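Local coordinates for 3-oxoacyl-(Acyl-carrier protein) synthase (Burkholderia xenovorans, PDB 4EFI), which probably catalyses condensation of an acyl group with malonyl-acyl-carrier protein to give a 3-oxoacyl product, as ketoacyl synthases of the thiolase superfamily do, at residues Gly21-Val26 / Leu346-Thr351; Ala79-Gln84 / Met179-Thr184; Pro292-Glu297 / Ile306-Thr311. All blocks are in the same frame, centred on the assembly; numbering follows the deposited sequence. Where two conformers were deposited one is given.

In the fold
From the N terminus, strand 17-26 enters a six-stranded mixed sheet, and contact 1 pairs it with the C-terminal strand 349-353, closing a loop that spans nearly the whole chain. Both other contacts nest inside that loop and follow one another in series. Contact 2 closes a loop of about 95 residues, bringing the end of helix 66-81 and the turn after it to strand 176-184, the other neighbour of strand 17-26, to which it bonds through Met179 and Val23. Contact 3 closes a short loop between Pro292-Glu297 and helix 305-313, which passes between this sheet and the five-stranded one. Thr311 of contact 3 reaches Ser24 and Thr351 of contact 1, whereas contacts 2 and 3 do not touch.

Contact 1. Residues Gly21-Val26 / Leu346-Thr351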
loop_
_atom_site.group_PDB
_atom_site.type_symbol
_atom_site.label_atom_id
_atom_site.label_comp_id
_atom_site.label_asym_id
_atom_site.label_seq_id
_atom_site.Cartn_x
_atom_site.Cartn_y
_atom_site.Cartn_z
ATOM N N GLY A 21 9.484 -5.717 -11.829
ATOM C CA GLY A 21 8.303 -6.572 -11.862
ATOM C C GLY A 21 7.489 -6.373 -10.609
ATOM O O GLY A 21 8.048 -5.928 -9.587
ATOM N N VAL A 22 6.198 -6.683 -10.665
ATOM C CA VAL A 22 5.312 -6.569 -9.500
ATOM C C VAL A 22 4.277 -7.702 -9.571
ATOM O O VAL A 22 3.659 -7.915 -10.613
ATOM C CB VAL A 22 4.522 -5.239 -9.483
ATOM C CG1 VAL A 22 3.722 -5.102 -8.179
ATOM C CG2 VAL A 22 5.412 -4.031 -9.690
ATOM N N VAL A 23 4.135 -8.463 -8.493
ATOM C CA VAL A 23 3.060 -9.442 -8.404
ATOM C C VAL A 23 2.256 -9.209 -7.119
ATOM O O VAL A 23 2.841 -8.974 -6.036
ATOM C CB VAL A 23 3.585 -10.888 -8.414
ATOM C CG1 VAL A 23 2.469 -11.897 -8.201
ATOM C CG2 VAL A 23 4.303 -11.174 -9.721
ATOM N N SER A 24 0.943 -9.330 -7.218
ATOM C CA SER A 24 0.051 -9.265 -6.058
ATOM C C SER A 24 -0.572 -10.625 -5.845
ATOM O O SER A 24 -0.891 -11.316 -6.826
ATOM C CB SER A 24 -1.068 -8.256 -6.283
ATOM O OG SER A 24 -0.567 -6.955 -6.525
ATOM N N CYS A 25 -0.806 -10.980 -4.593
ATOM C CA CYS A 25 -1.524 -12.198 -4.224
ATOM C C CYS A 25 -2.635 -11.825 -3.253
ATOM O O CYS A 25 -2.402 -11.191 -2.205
ATOM C CB CYS A 25 -0.587 -13.213 -3.562
ATOM S SG CYS A 25 -1.426 -14.744 -3.069
ATOM N N VAL A 26 -3.859 -12.205 -3.585
ATOM C CA VAL A 26 -5.025 -11.966 -2.745
ATOM C C VAL A 26 -5.614 -13.285 -2.255
ATOM O O VAL A 26 -5.504 -14.311 -2.920
ATOM C CB VAL A 26 -6.120 -11.157 -3.474
ATOM C CG1 VAL A 26 -5.610 -9.782 -3.788
ATOM C CG2 VAL A 26 -6.622 -11.870 -4.762
ATOM N N LEU A 346 7.169 -3.799 -18.716
ATOM C CA LEU A 346 7.367 -4.938 -17.829
ATOM C C LEU A 346 6.523 -6.099 -18.294
ATOM O O LEU A 346 5.324 -5.933 -18.522
ATOM C CB LEU A 346 6.935 -4.597 -16.400
ATOM C CG LEU A 346 7.619 -3.449 -15.673
ATOM C CD1 LEU A 346 7.067 -3.332 -14.257
ATOM C CD2 LEU A 346 9.127 -3.641 -15.676
ATOM N N ASN A 347 7.130 -7.274 -18.393
ATOM C CA ASN A 347 6.388 -8.501 -18.660
ATOM C C ASN A 347 5.800 -9.173 -17.421
ATOM O O ASN A 347 4.787 -9.863 -17.511
ATOM C CB ASN A 347 7.281 -9.520 -19.374
ATOM C CG ASN A 347 7.666 -9.094 -20.776
ATOM O OD1 ASN A 347 6.873 -8.479 -21.495
ATOM N ND2 ASN A 347 8.894 -9.424 -21.175
ATOM N N ILE A 348 6.438 -8.985 -16.261
ATOM C CA ILE A 348 6.033 -9.674 -15.045
ATOM C C ILE A 348 5.258 -8.706 -14.176
ATOM O O ILE A 348 5.812 -8.005 -13.317
ATOM C CB ILE A 348 7.223 -10.321 -14.294
ATOM C CG1 ILE A 348 8.033 -11.185 -15.261
ATOM C CG2 ILE A 348 6.745 -11.167 -13.132
ATOM C CD1 ILE A 348 7.201 -12.271 -15.973
ATOM N N VAL A 349 3.968 -8.620 -14.460
ATOM C CA VAL A 349 3.007 -7.838 -13.703
ATOM C C VAL A 349 1.783 -8.738 -13.615
ATOM O O VAL A 349 1.183 -9.059 -14.649
ATOM C CB VAL A 349 2.623 -6.549 -14.441
ATOM C CG1 VAL A 349 1.563 -5.778 -13.656
ATOM C CG2 VAL A 349 3.857 -5.696 -14.704
ATOM N N ASP A 350 1.406 -9.203 -12.431
ATOM C CA ASP A 350 0.372 -10.231 -12.324
ATOM C C ASP A 350 -0.334 -10.168 -10.987
ATOM O O ASP A 350 0.206 -9.638 -10.036
ATOM C CB ASP A 350 0.980 -11.613 -12.526
ATOM C CG ASP A 350 0.117 -12.516 -13.402
ATOM O OD1 ASP A 350 -1.126 -12.320 -13.473
ATOM O OD2 ASP A 350 0.705 -13.419 -14.029
ATOM N N THR A 351 -1.545 -10.712 -10.957
ATOM C CA THR A 351 -2.353 -10.830 -9.753
ATOM C C THR A 351 -2.779 -12.288 -9.650
ATOM O O THR A 351 -3.369 -12.829 -10.599
ATOM C CB THR A 351 -3.605 -9.937 -9.788
ATOM O OG1 THR A 351 -3.239 -8.600 -10.139
ATOM C CG2 THR A 351 -4.283 -9.937 -8.455
#
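Val22 is bonded to segment 346-351 through both its backbone polar atoms. Its N donates to Ile348 O at 3.0 Å, and its O accepts from Asp350 N at 3.2 Å. Two residues on, Ser24 N closes a third bond on Asp350 O, 2.9 Å long and the straightest of the three, with 166° at the hydrogen. Backbone CA-H groups share these oxygens: Val349 CA lies 3.2 Å from Val22 O, and Val23 CA also faces Asp350 O. Side chains add less. On the face that carries Val23 and Asp350, Val23 CG2 meets Ile348 CG2 at 4.2 Å, the two side chains running obliquely to each other. Val23 CG1, anti to the backbone N (chi1 175°), instead sits 3.7 Å from Asp350 O. On the other face Thr351 CG2 approaches Ser24 O. The hydroxyls of Ser24 and Thr351 are both hydrogen-bonded to Thr311 OG1 of helix 305-313, so a single helix residue ties the two strands from that side. Helix 66-81 packs against the Val23 face through Ala73 and Leu77. On its other edge strand 17-26 pairs with strand 176-184, where Val23 bonds to Met179 through the backbone. The pairing is that of regular parallel strands, here with the C-terminal strand at the edge of a mixed sheet layered between helices, as in the alpha-beta-alpha-beta-alpha thiolase fold.

Contact 2. Residues Ala79-Gln84 / Met179-Thr184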
loop_
_atom_site.group_PDB
_atom_site.type_symbol
_atom_site.label_atom_id
_atom_site.label_comp_id
_atom_site.label_asym_id
_atom_site.label_seq_id
_atom_site.Cartn_x
_atom_site.Cartn_y
_atom_site.Cartn_z
ATOM N N ALA A 79 9.935 -16.487 -10.230
ATOM C CA ALA A 79 9.830 -17.437 -11.332
ATOM C C ALA A 79 9.658 -16.711 -12.643
ATOM O O ALA A 79 10.250 -17.094 -13.639
ATOM C CB ALA A 79 8.671 -18.386 -11.098
ATOM N N GLY A 80 8.809 -15.696 -12.679
ATOM C CA GLY A 80 8.607 -14.930 -13.895
ATOM C C GLY A 80 9.850 -14.214 -14.377
ATOM O O GLY A 80 10.146 -14.188 -15.566
ATOM N N LEU A 81 10.555 -13.580 -13.466
ATOM C CA LEU A 81 11.778 -12.866 -13.798
ATOM C C LEU A 81 12.930 -13.802 -14.116
ATOM O O LEU A 81 13.866 -13.403 -14.798
ATOM C CB LEU A 81 12.203 -11.962 -12.638
ATOM C CG LEU A 81 11.303 -10.749 -12.448
ATOM C CD1 LEU A 81 11.658 -10.021 -11.155
ATOM C CD2 LEU A 81 11.374 -9.794 -13.620
ATOM N N GLY A 82 12.885 -15.021 -13.580
ATOM C CA GLY A 82 14.009 -15.938 -13.691
ATOM C C GLY A 82 15.171 -15.542 -12.813
ATOM O O GLY A 82 16.324 -15.889 -13.108
ATOM N N TRP A 83 14.891 -14.851 -11.713
ATOM C CA TRP A 83 15.927 -14.473 -10.767
ATOM C C TRP A 83 16.211 -15.632 -9.814
ATOM O O TRP A 83 15.289 -16.131 -9.154
ATOM C CB TRP A 83 15.466 -13.267 -9.959
ATOM C CG TRP A 83 15.548 -11.958 -10.676
ATOM C CD1 TRP A 83 15.827 -11.753 -11.979
ATOM C CD2 TRP A 83 15.351 -10.663 -10.095
ATOM N NE1 TRP A 83 15.825 -10.407 -12.266
ATOM C CE2 TRP A 83 15.530 -9.718 -11.115
ATOM C CE3 TRP A 83 15.040 -10.217 -8.809
ATOM C CZ2 TRP A 83 15.414 -8.337 -10.892
ATOM C CZ3 TRP A 83 14.936 -8.840 -8.590
ATOM C CH2 TRP A 83 15.127 -7.926 -9.620
ATOM N N GLN A 84 17.474 -16.008 -9.683
ATOM C CA GLN A 84 17.852 -17.049 -8.741
ATOM C C GLN A 84 17.833 -16.511 -7.321
ATOM O O GLN A 84 18.174 -15.346 -7.074
ATOM C CB GLN A 84 19.233 -17.608 -9.074
ATOM C CG GLN A 84 19.383 -18.099 -10.520
ATOM C CD GLN A 84 18.294 -19.058 -10.879
ATOM O OE1 GLN A 84 18.072 -20.048 -10.176
ATOM N NE2 GLN A 84 17.579 -18.773 -11.953
ATOM N N MET A 179 4.691 -8.372 -3.947
ATOM C CA MET A 179 6.138 -8.351 -4.039
ATOM C C MET A 179 6.542 -7.538 -5.259
ATOM O O MET A 179 6.052 -7.800 -6.351
ATOM C CB MET A 179 6.725 -9.776 -4.097
ATOM C CG MET A 179 8.235 -9.803 -3.842
ATOM S SD MET A 179 8.640 -9.566 -2.082
ATOM C CE MET A 179 8.440 -11.231 -1.482
ATOM N N THR A 180 7.444 -6.583 -5.053
ATOM C CA THR A 180 8.001 -5.731 -6.099
ATOM C C THR A 180 9.492 -5.987 -6.181
ATOM O O THR A 180 10.182 -6.037 -5.147
ATOM C CB THR A 180 7.770 -4.234 -5.776
ATOM O OG1 THR A 180 6.363 -3.968 -5.738
ATOM C CG2 THR A 180 8.410 -3.314 -6.832
ATOM N N ALA A 181 9.997 -6.172 -7.397
ATOM C CA ALA A 181 11.428 -6.378 -7.647
ATOM C C ALA A 181 12.024 -5.072 -8.107
ATOM O O ALA A 181 11.479 -4.420 -8.995
ATOM C CB ALA A 181 11.629 -7.419 -8.746
ATOM N N LEU A 182 13.161 -4.714 -7.527
ATOM C CA LEU A 182 13.951 -3.572 -7.955
ATOM C C LEU A 182 15.316 -4.059 -8.400
ATOM O O LEU A 182 15.876 -4.959 -7.800
ATOM C CB LEU A 182 14.164 -2.570 -6.819
ATOM C CG LEU A 182 12.942 -2.058 -6.099
ATOM C CD1 LEU A 182 13.408 -1.106 -5.005
ATOM C CD2 LEU A 182 11.978 -1.348 -7.050
ATOM N N GLU A 183 15.872 -3.432 -9.432
ATOM C CA GLU A 183 17.194 -3.806 -9.946
ATOM C C GLU A 183 17.995 -2.584 -10.382
ATOM O O GLU A 183 17.447 -1.586 -10.839
ATOM C CB GLU A 183 17.081 -4.781 -11.137
ATOM C CG GLU A 183 18.413 -5.450 -11.517
ATOM C CD GLU A 183 18.290 -6.562 -12.543
ATOM O OE1 GLU A 183 17.433 -6.454 -13.439
ATOM O OE2 GLU A 183 19.081 -7.527 -12.442
ATOM N N THR A 184 19.306 -2.675 -10.241
ATOM C CA THR A 184 20.217 -1.707 -10.810
ATOM C C THR A 184 19.875 -1.491 -12.300
ATOM O O THR A 184 19.554 -2.442 -13.031
ATOM C CB THR A 184 21.691 -2.174 -10.552
ATOM O OG1 THR A 184 22.622 -1.249 -11.120
ATOM C CG2 THR A 184 21.936 -3.553 -11.091
HETATM O O HOH W 1 16.630 -8.900 -14.580
#
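Trp83 and Leu81 converge on Ala181, whose CB is met by Leu81 CD1 at 3.5 Å and by Trp83 CZ3 at 3.6 Å. Leu81 CG stands beside its own backbone N (chi1 -71°), and beyond it CD1 lies 3.8 Å above the indole plane, over the centre of the ring. That methyl therefore touches both the ring face and the strand. The six-membered part of the indole is its leading end: CH2 approaches Leu182 O at 3.6 Å, with the oxygen at the ring edge and near its plane. The turn delivering this indole is a Schellman motif at the end of helix 66-81, in which Gly82 has positive phi and Trp83 N returns to Leu78 O. Through it the helix, which lies over the sheet, is continued by a tryptophan whose six-membered ring reaches strand 176-184. Glu183 starts with CG anti to the backbone N (chi1 -167°) and continues extended, crossing the indole with its carboxylate plane turned 57° from the ring. Its CB and carboxylate both come near CZ2. A water in the indole plane accepts from Trp83 NE1 at 2.9 Å and donates to Glu183 OE1 at 2.8 Å. The second carboxylate oxygen, OE2, forms a salt bridge with Arg149, which also makes a cation-pi contact with the indole.

Contact 3. Residues Pro292-Glu297 / Ile306-Thr311; sequences PVNIGE and IPLLIT
Asn294 and Leu309 meet through quite different torsions. Asn294 CG lies between its backbone N and carbonyl carbon (chi1 70°), which sets it toward helix 305-313, while a chi2 of 64° places Leu309 CD1, the methyl that meets it. That helix runs between the two sheets of the thiolase fold. Asn294 itself is the N-cap residue of the short helix 295-298, but its side chain makes no capping bond and is directed to the other helix. Leu309 CD1 sits over one face of the carboxamide, almost directly above Asn294 CG and 3.5 Å from both CG and OD1. The same face is turned to the helix backbone, with Asn294 ND2 3.5 Å from Leu309 CA. That nitrogen comes near Leu308 O without a hydrogen bond between them; its polar partner is Thr312 OG1, one turn further along, and that hydroxyl is also hydrogen-bonded to Leu308 O. Leu308 CG borders Asn294 ND2 at 3.7 Å. Further back along the loop, Pro292 CB rests on Leu309 CG at 4.1 Å, and both side chains touch Leu268 of strand 266-269. Gln271 holds the loop from outside the contact, its OE1 hydrogen-bonded to Asn294 N. The remaining methyl of Leu309, CD2, lies 3.7 Å from Pro292 O.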
loop_
_atom_site.group_PDB
_atom_site.type_symbol
_atom_site.label_atom_id
_atom_site.label_comp_id
_atom_site.label_asym_id
_atom_site.label_seq_id
_atom_site.Cartn_x
_atom_site.Cartn_y
_atom_site.Cartn_z
ATOM N N PRO A 292 -6.690 5.517 -11.610
ATOM C CA PRO A 292 -7.285 4.170 -11.561
ATOM C C PRO A 292 -7.882 3.826 -10.198
ATOM O O PRO A 292 -7.422 4.291 -9.157
ATOM C CB PRO A 292 -6.089 3.265 -11.862
ATOM C CG PRO A 292 -5.165 4.157 -12.695
ATOM C CD PRO A 292 -5.282 5.477 -12.036
ATOM N N VAL A 293 -8.922 3.006 -10.231
ATOM C CA VAL A 293 -9.629 2.592 -9.026
ATOM C C VAL A 293 -9.911 1.103 -9.127
ATOM O O VAL A 293 -10.415 0.616 -10.150
ATOM C CB VAL A 293 -10.972 3.352 -8.865
ATOM C CG1 VAL A 293 -11.759 2.833 -7.679
ATOM C CG2 VAL A 293 -10.708 4.839 -8.690
ATOM N N ASN A 294 -9.591 0.372 -8.073
ATOM C CA ASN A 294 -9.921 -1.057 -7.988
ATOM C C ASN A 294 -10.551 -1.415 -6.646
ATOM O O ASN A 294 -10.729 -2.593 -6.324
ATOM C CB ASN A 294 -8.719 -1.965 -8.288
ATOM C CG ASN A 294 -7.656 -1.921 -7.206
ATOM O OD1 ASN A 294 -7.764 -1.156 -6.254
ATOM N ND2 ASN A 294 -6.614 -2.727 -7.356
ATOM N N ILE A 295 -10.982 -0.404 -5.900
ATOM C CA ILE A 295 -11.577 -0.589 -4.585
ATOM C C ILE A 295 -12.880 -1.380 -4.701
ATOM O O ILE A 295 -13.304 -2.066 -3.760
ATOM C CB ILE A 295 -11.737 0.796 -3.890
ATOM C CG1 ILE A 295 -11.724 0.634 -2.363
ATOM C CG2 ILE A 295 -12.950 1.500 -4.419
ATOM C CD1 ILE A 295 -11.910 1.924 -1.591
ATOM N N GLY A 296 -13.530 -1.317 -5.854
ATOM C CA GLY A 296 -14.747 -2.073 -6.038
ATOM C C GLY A 296 -14.623 -3.577 -5.893
ATOM O O GLY A 296 -15.577 -4.255 -5.484
ATOM N N GLU A 297 -13.469 -4.112 -6.272
ATOM C CA GLU A 297 -13.261 -5.560 -6.243
ATOM C C GLU A 297 -12.433 -6.023 -5.050
ATOM O O GLU A 297 -12.487 -7.183 -4.698
ATOM C CB GLU A 297 -12.552 -6.049 -7.519
ATOM C CG GLU A 297 -13.291 -5.777 -8.815
ATOM C CD GLU A 297 -14.686 -6.380 -8.846
ATOM O OE1 GLU A 297 -14.838 -7.578 -8.522
ATOM O OE2 GLU A 297 -15.635 -5.647 -9.188
ATOM N N ILE A 306 -1.509 0.399 -3.535
ATOM C CA ILE A 306 -0.894 0.895 -4.762
ATOM C C ILE A 306 -0.314 -0.218 -5.650
ATOM O O ILE A 306 -0.602 -0.280 -6.835
ATOM C CB ILE A 306 0.128 2.024 -4.467
ATOM C CG1 ILE A 306 -0.607 3.259 -3.939
ATOM C CG2 ILE A 306 0.925 2.339 -5.723
ATOM C CD1 ILE A 306 0.301 4.359 -3.410
ATOM N N PRO A 307 0.511 -1.125 -5.093
ATOM C CA PRO A 307 0.997 -2.198 -5.972
ATOM C C PRO A 307 -0.137 -3.089 -6.510
ATOM O O PRO A 307 -0.071 -3.552 -7.650
ATOM C CB PRO A 307 1.991 -2.978 -5.091
ATOM C CG PRO A 307 1.681 -2.580 -3.687
ATOM C CD PRO A 307 1.177 -1.146 -3.789
ATOM N N LEU A 308 -1.197 -3.286 -5.731
ATOM C CA LEU A 308 -2.347 -4.064 -6.210
ATOM C C LEU A 308 -3.023 -3.319 -7.363
ATOM O O LEU A 308 -3.394 -3.916 -8.387
ATOM C CB LEU A 308 -3.332 -4.346 -5.067
ATOM C CG LEU A 308 -4.554 -5.195 -5.449
ATOM C CD1 LEU A 308 -4.173 -6.585 -5.899
ATOM C CD2 LEU A 308 -5.508 -5.231 -4.256
ATOM N N LEU A 309 -3.100 -2.005 -7.254
ATOM C CA LEU A 309 -3.655 -1.172 -8.307
ATOM C C LEU A 309 -2.808 -1.318 -9.585
ATOM O O LEU A 309 -3.350 -1.431 -10.697
ATOM C CB LEU A 309 -3.705 0.280 -7.828
ATOM C CG LEU A 309 -4.573 1.270 -8.573
ATOM C CD1 LEU A 309 -6.020 0.897 -8.467
ATOM C CD2 LEU A 309 -4.311 2.627 -7.956
ATOM N N ILE A 310 -1.482 -1.318 -9.446
ATOM C CA ILE A 310 -0.607 -1.506 -10.599
ATOM C C ILE A 310 -0.915 -2.834 -11.269
ATOM O O ILE A 310 -1.072 -2.899 -12.480
ATOM C CB ILE A 310 0.882 -1.452 -10.196
ATOM C CG1 ILE A 310 1.226 -0.057 -9.695
ATOM C CG2 ILE A 310 1.797 -1.874 -11.356
ATOM C CD1 ILE A 310 2.580 0.073 -9.059
ATOM N N THR A 311 -0.976 -3.919 -10.500
ATOM C CA THR A 311 -1.122 -5.229 -11.136
ATOM C C THR A 311 -2.501 -5.450 -11.738
ATOM O O THR A 311 -2.611 -6.051 -12.810
ATOM C CB THR A 311 -0.708 -6.416 -10.227
ATOM O OG1 THR A 311 -1.606 -6.549 -9.115
ATOM C CG2 THR A 311 0.698 -6.243 -9.717
#